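Local atomic coordinates of inositol 2-dehydrogenase (Sinorhizobium meliloti, PDB entry 4HKT), a protein that catalyses the NAD-dependent oxidation of myo-inositol to scyllo-inosose (2-keto-myo-inositol), the first step of myo-inositol degradation. Residues 169-181 / 307-319. Numbering follows the deposited sequence.
Sequences FRDMTIHDFDMAR and DGLAALALADAAV. With EDO (1,2-ethanediol), chain X; EDO (1,2-ethanediol), chain S.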
loop_
_atom_site.group_PDB
_atom_site.type_symbol
_atom_site.label_atom_id
_atom_site.label_comp_id
_atom_site.label_asym_id
_atom_site.label_seq_id
_atom_site.Cartn_x
_atom_site.Cartn_y
_atom_site.Cartn_z
ATOM N N PHE B 169 3.268 23.012 -22.544
ATOM C CA PHE B 169 4.626 22.424 -22.537
ATOM C C PHE B 169 5.620 23.326 -21.843
ATOM O O PHE B 169 6.458 22.857 -21.085
ATOM C CB PHE B 169 5.078 22.115 -23.942
ATOM C CG PHE B 169 4.286 20.994 -24.595
ATOM C CD1 PHE B 169 4.319 19.708 -24.059
ATOM C CD2 PHE B 169 3.544 21.219 -25.744
ATOM C CE1 PHE B 169 3.622 18.676 -24.652
ATOM C CE2 PHE B 169 2.830 20.189 -26.338
ATOM C CZ PHE B 169 2.876 18.908 -25.793
ATOM N N ARG B 170 5.511 24.631 -22.101
ATOM C CA ARG B 170 6.385 25.624 -21.474
ATOM C C ARG B 170 6.018 25.911 -20.028
ATOM O O ARG B 170 6.882 26.249 -19.230
ATOM C CB ARG B 170 6.430 26.909 -22.303
ATOM C CG ARG B 170 6.900 26.666 -23.725
ATOM C CD ARG B 170 7.265 27.951 -24.468
ATOM N NE ARG B 170 7.668 27.723 -25.861
ATOM C CZ ARG B 170 6.854 27.640 -26.903
ATOM N NH1 ARG B 170 5.549 27.751 -26.747
ATOM N NH2 ARG B 170 7.363 27.428 -28.130
ATOM N N ASP B 171 4.747 25.756 -19.683
ATOM C CA ASP B 171 4.256 26.186 -18.378
ATOM C C ASP B 171 4.180 25.061 -17.365
ATOM O O ASP B 171 4.458 25.291 -16.173
ATOM C CB ASP B 171 2.892 26.858 -18.469
ATOM C CG ASP B 171 2.384 27.346 -17.107
ATOM O OD1 ASP B 171 2.961 28.321 -16.606
ATOM O OD2 ASP B 171 1.418 26.777 -16.541
HETATM N N MSE B 172 3.773 23.865 -17.806
HETATM C CA MSE B 172 3.564 22.739 -16.893
HETATM C C MSE B 172 4.612 21.673 -17.126
HETATM O O MSE B 172 5.359 21.298 -16.220
HETATM C CB MSE B 172 2.186 22.159 -17.159
HETATM C CG MSE B 172 1.889 20.970 -16.258
HETATM SE SE MSE B 172 0.093 20.250 -16.604
HETATM C CE MSE B 172 0.341 18.823 -15.296
ATOM N N THR B 173 4.700 21.203 -18.355
ATOM C CA THR B 173 5.565 20.059 -18.655
ATOM C C THR B 173 7.038 20.365 -18.464
ATOM O O THR B 173 7.867 19.480 -18.281
ATOM C CB THR B 173 5.335 19.599 -20.087
ATOM O OG1 THR B 173 3.949 19.679 -20.371
ATOM C CG2 THR B 173 5.788 18.139 -20.231
ATOM N N ILE B 174 7.358 21.652 -18.507
ATOM C CA ILE B 174 8.689 22.115 -18.226
ATOM C C ILE B 174 9.324 21.496 -16.960
ATOM O O ILE B 174 10.480 21.124 -16.977
ATOM C CB ILE B 174 8.762 23.691 -18.264
ATOM C CG1 ILE B 174 10.213 24.141 -18.371
ATOM C CG2 ILE B 174 8.079 24.329 -17.087
ATOM C CD1 ILE B 174 10.395 25.575 -18.822
ATOM N N HIS B 175 8.582 21.393 -15.872
ATOM C CA HIS B 175 9.052 20.730 -14.673
ATOM C C HIS B 175 9.400 19.243 -14.924
ATOM O O HIS B 175 10.381 18.739 -14.383
ATOM C CB HIS B 175 7.972 20.752 -13.608
ATOM C CG HIS B 175 7.802 22.072 -12.952
ATOM N ND1 HIS B 175 8.760 22.608 -12.118
ATOM C CD2 HIS B 175 6.765 22.932 -12.947
ATOM C CE1 HIS B 175 8.331 23.765 -11.655
ATOM N NE2 HIS B 175 7.126 23.985 -12.141
ATOM N N ASP B 176 8.576 18.586 -15.722
ATOM C CA ASP B 176 8.780 17.171 -16.075
ATOM C C ASP B 176 9.907 16.958 -17.046
ATOM O O ASP B 176 10.595 15.961 -16.924
ATOM C CB ASP B 176 7.523 16.549 -16.599
ATOM C CG ASP B 176 6.378 16.663 -15.614
ATOM O OD1 ASP B 176 6.534 16.266 -14.443
ATOM O OD2 ASP B 176 5.333 17.209 -16.003
ATOM N N PHE B 177 10.125 17.881 -17.990
ATOM C CA PHE B 177 11.350 17.851 -18.782
ATOM C C PHE B 177 12.608 17.947 -17.909
ATOM O O PHE B 177 13.559 17.200 -18.108
ATOM C CB PHE B 177 11.381 18.931 -19.839
ATOM C CG PHE B 177 10.263 18.846 -20.850
ATOM C CD1 PHE B 177 9.988 17.678 -21.516
ATOM C CD2 PHE B 177 9.524 19.959 -21.164
ATOM C CE1 PHE B 177 8.954 17.606 -22.467
ATOM C CE2 PHE B 177 8.516 19.914 -22.097
ATOM C CZ PHE B 177 8.224 18.741 -22.772
ATOM N N ASP B 178 12.631 18.908 -16.987
ATOM C CA ASP B 178 13.718 18.960 -16.011
ATOM C C ASP B 178 13.882 17.660 -15.190
ATOM O O ASP B 178 14.996 17.150 -15.050
ATOM C CB ASP B 178 13.595 20.144 -15.067
ATOM C CG ASP B 178 14.761 20.205 -14.129
ATOM O OD1 ASP B 178 15.872 20.488 -14.594
ATOM O OD2 ASP B 178 14.593 19.909 -12.924
HETATM N N MSE B 179 12.792 17.143 -14.662
HETATM C CA MSE B 179 12.802 15.860 -13.942
HETATM C C MSE B 179 13.361 14.734 -14.786
HETATM O O MSE B 179 14.177 13.937 -14.329
HETATM C CB MSE B 179 11.398 15.580 -13.429
HETATM C CG MSE B 179 11.242 14.295 -12.619
HETATM SE SE MSE B 179 12.382 14.293 -11.005
HETATM C CE MSE B 179 11.501 15.788 -10.096
ATOM N N ALA B 180 12.978 14.670 -16.054
ATOM C CA ALA B 180 13.521 13.673 -16.938
ATOM C C ALA B 180 15.013 13.768 -17.089
ATOM O O ALA B 180 15.716 12.756 -17.004
ATOM C CB ALA B 180 12.819 13.718 -18.311
ATOM N N ARG B 181 15.536 14.980 -17.256
ATOM C CA ARG B 181 16.986 15.161 -17.327
ATOM C C ARG B 181 17.665 14.759 -15.997
ATOM O O ARG B 181 18.746 14.130 -15.997
ATOM C CB ARG B 181 17.335 16.624 -17.678
ATOM C CG ARG B 181 17.044 16.995 -19.135
ATOM C CD ARG B 181 17.397 18.444 -19.432
ATOM N NE ARG B 181 18.818 18.627 -19.383
ATOM C CZ ARG B 181 19.517 19.216 -18.410
ATOM N NH1 ARG B 181 18.962 19.775 -17.336
ATOM N NH2 ARG B 181 20.828 19.240 -18.531
ATOM N N ASP B 307 20.134 24.588 -16.884
ATOM C CA ASP B 307 19.048 23.623 -16.685
ATOM C C ASP B 307 17.729 24.258 -17.074
ATOM O O ASP B 307 16.885 23.591 -17.664
ATOM C CB ASP B 307 18.983 23.089 -15.247
ATOM C CG ASP B 307 20.192 22.221 -14.876
ATOM O OD1 ASP B 307 20.665 21.414 -15.711
ATOM O OD2 ASP B 307 20.705 22.387 -13.738
ATOM N N GLY B 308 17.536 25.548 -16.778
ATOM C CA GLY B 308 16.311 26.244 -17.259
ATOM C C GLY B 308 16.233 26.300 -18.787
ATOM O O GLY B 308 15.178 26.105 -19.384
ATOM N N LEU B 309 17.361 26.563 -19.419
ATOM C CA LEU B 309 17.421 26.596 -20.852
ATOM C C LEU B 309 17.122 25.216 -21.457
ATOM O O LEU B 309 16.374 25.092 -22.435
ATOM C CB LEU B 309 18.805 27.077 -21.303
ATOM C CG LEU B 309 19.052 27.090 -22.820
ATOM C CD1 LEU B 309 17.996 27.929 -23.492
ATOM C CD2 LEU B 309 20.445 27.602 -23.159
ATOM N N ALA B 310 17.751 24.176 -20.901
ATOM C CA ALA B 310 17.554 22.819 -21.401
ATOM C C ALA B 310 16.088 22.358 -21.362
ATOM O O ALA B 310 15.593 21.740 -22.324
ATOM C CB ALA B 310 18.439 21.851 -20.604
ATOM N N ALA B 311 15.383 22.664 -20.280
ATOM C CA ALA B 311 13.984 22.294 -20.152
ATOM C C ALA B 311 13.097 23.036 -21.153
ATOM O O ALA B 311 12.192 22.470 -21.720
ATOM C CB ALA B 311 13.527 22.499 -18.722
ATOM N N LEU B 312 13.398 24.299 -21.401
ATOM C CA LEU B 312 12.666 25.094 -22.376
ATOM C C LEU B 312 12.905 24.588 -23.787
ATOM O O LEU B 312 11.961 24.502 -24.535
ATOM C CB LEU B 312 13.074 26.558 -22.270
ATOM C CG LEU B 312 12.379 27.500 -23.233
ATOM C CD1 LEU B 312 10.904 27.576 -22.919
ATOM C CD2 LEU B 312 13.020 28.880 -23.175
ATOM N N ALA B 313 14.133 24.180 -24.099
ATOM C CA ALA B 313 14.443 23.652 -25.427
ATOM C C ALA B 313 13.662 22.351 -25.651
ATOM O O ALA B 313 13.163 22.114 -26.736
ATOM C CB ALA B 313 15.942 23.458 -25.617
ATOM N N LEU B 314 13.504 21.545 -24.594
ATOM C CA LEU B 314 12.662 20.355 -24.708
ATOM C C LEU B 314 11.213 20.749 -24.929
ATOM O O LEU B 314 10.544 20.134 -25.758
ATOM C CB LEU B 314 12.783 19.438 -23.499
ATOM C CG LEU B 314 14.207 18.885 -23.314
ATOM C CD1 LEU B 314 14.425 18.308 -21.941
ATOM C CD2 LEU B 314 14.574 17.846 -24.333
ATOM N N ALA B 315 10.718 21.757 -24.186
ATOM C CA ALA B 315 9.348 22.204 -24.410
ATOM C C ALA B 315 9.158 22.700 -25.850
ATOM O O ALA B 315 8.147 22.362 -26.492
ATOM C CB ALA B 315 8.916 23.271 -23.382
ATOM N N ASP B 316 10.093 23.498 -26.345
ATOM C CA ASP B 316 9.976 24.059 -27.715
ATOM C C ASP B 316 9.914 22.910 -28.764
ATOM O O ASP B 316 9.114 22.964 -29.728
ATOM C CB ASP B 316 11.159 24.976 -28.044
ATOM C CG ASP B 316 11.119 26.322 -27.318
ATOM O OD1 ASP B 316 10.048 26.788 -26.872
ATOM O OD2 ASP B 316 12.200 26.927 -27.187
ATOM N N ALA B 317 10.775 21.898 -28.562
ATOM C CA ALA B 317 10.761 20.714 -29.383
ATOM C C ALA B 317 9.436 19.978 -29.270
ATOM O O ALA B 317 8.927 19.529 -30.288
ATOM C CB ALA B 317 11.942 19.785 -29.064
ATOM N N ALA B 318 8.869 19.851 -28.058
ATOM C CA ALA B 318 7.537 19.249 -27.930
ATOM C C ALA B 318 6.443 19.965 -28.718
ATOM O O ALA B 318 5.612 19.308 -29.309
ATOM C CB ALA B 318 7.098 19.074 -26.463
ATOM N N VAL B 319 6.451 21.290 -28.715
ATOM C CA VAL B 319 5.476 22.095 -29.435
ATOM C C VAL B 319 5.561 21.804 -30.944
ATOM O O VAL B 319 4.528 21.571 -31.576
ATOM C CB VAL B 319 5.712 23.608 -29.154
ATOM C CG1 VAL B 319 4.792 24.514 -29.960
ATOM C CG2 VAL B 319 5.501 23.961 -27.658
HETATM C C1 EDO X . 0.729 25.840 -13.493
HETATM O O1 EDO X . 0.730 27.084 -14.194
HETATM C C2 EDO X . 1.835 24.897 -13.979
HETATM O O2 EDO X . 1.474 23.549 -13.670
HETATM C C1 EDO S . 21.578 16.219 -14.350
HETATM O O1 EDO S . 21.217 16.220 -12.963
HETATM C C2 EDO S . 20.657 17.151 -15.155
HETATM O O2 EDO S . 20.551 18.453 -14.536
HETATM O O HOH W 1 16.413 20.939 -17.153
HETATM O O HOH W 2 22.842 19.180 -15.869
#
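Phe177 drops its ring as a knob into the hole formed by Ala311, Leu314, Ala315 and Ala318. Leu314 CB lies over one ring face, a CH-pi contact 4.0 Å from the centroid, while Thr173 CG2 covers the opposite face; Phe177 CE2 presses to 3.4 Å from Ala315 CA. Ala318 CB, touching Phe177 CZ, also sits over a face of Phe169, 3.8 Å from that ring's centroid. These small alanines let the helices approach to 8.4 Å between axes, crossing at 117°.

A salt bridge closes each end. Arg170, extended from CG to NE, reaches past Ala315 so that NE donates to Asp316 OD1 at 2.7 Å, in the guanidinium plane; NH2 adds a weak bond to that oxygen, and Val319 CG2 covers one face. Arg181 instead bends at chi3 (69°), laying its guanidinium over Ala310 CB while NH1 meets Asp307 OD1 at 2.9 Å, nearly straight at 163°. A water bridges Arg181 NH1, Asp307 O and Asp178 OD1.

Farther out, Glu187 pairs with Arg181 and Arg124 with Asp178. Helix 168-184 also lies on strands 144-152, 211-218 and 223-229 of the C-terminal domain's mixed sheet; Phe169 (on Val212 and Val214) and Phe177 (on Ile226) fill the angle between sheet and helix 305-324.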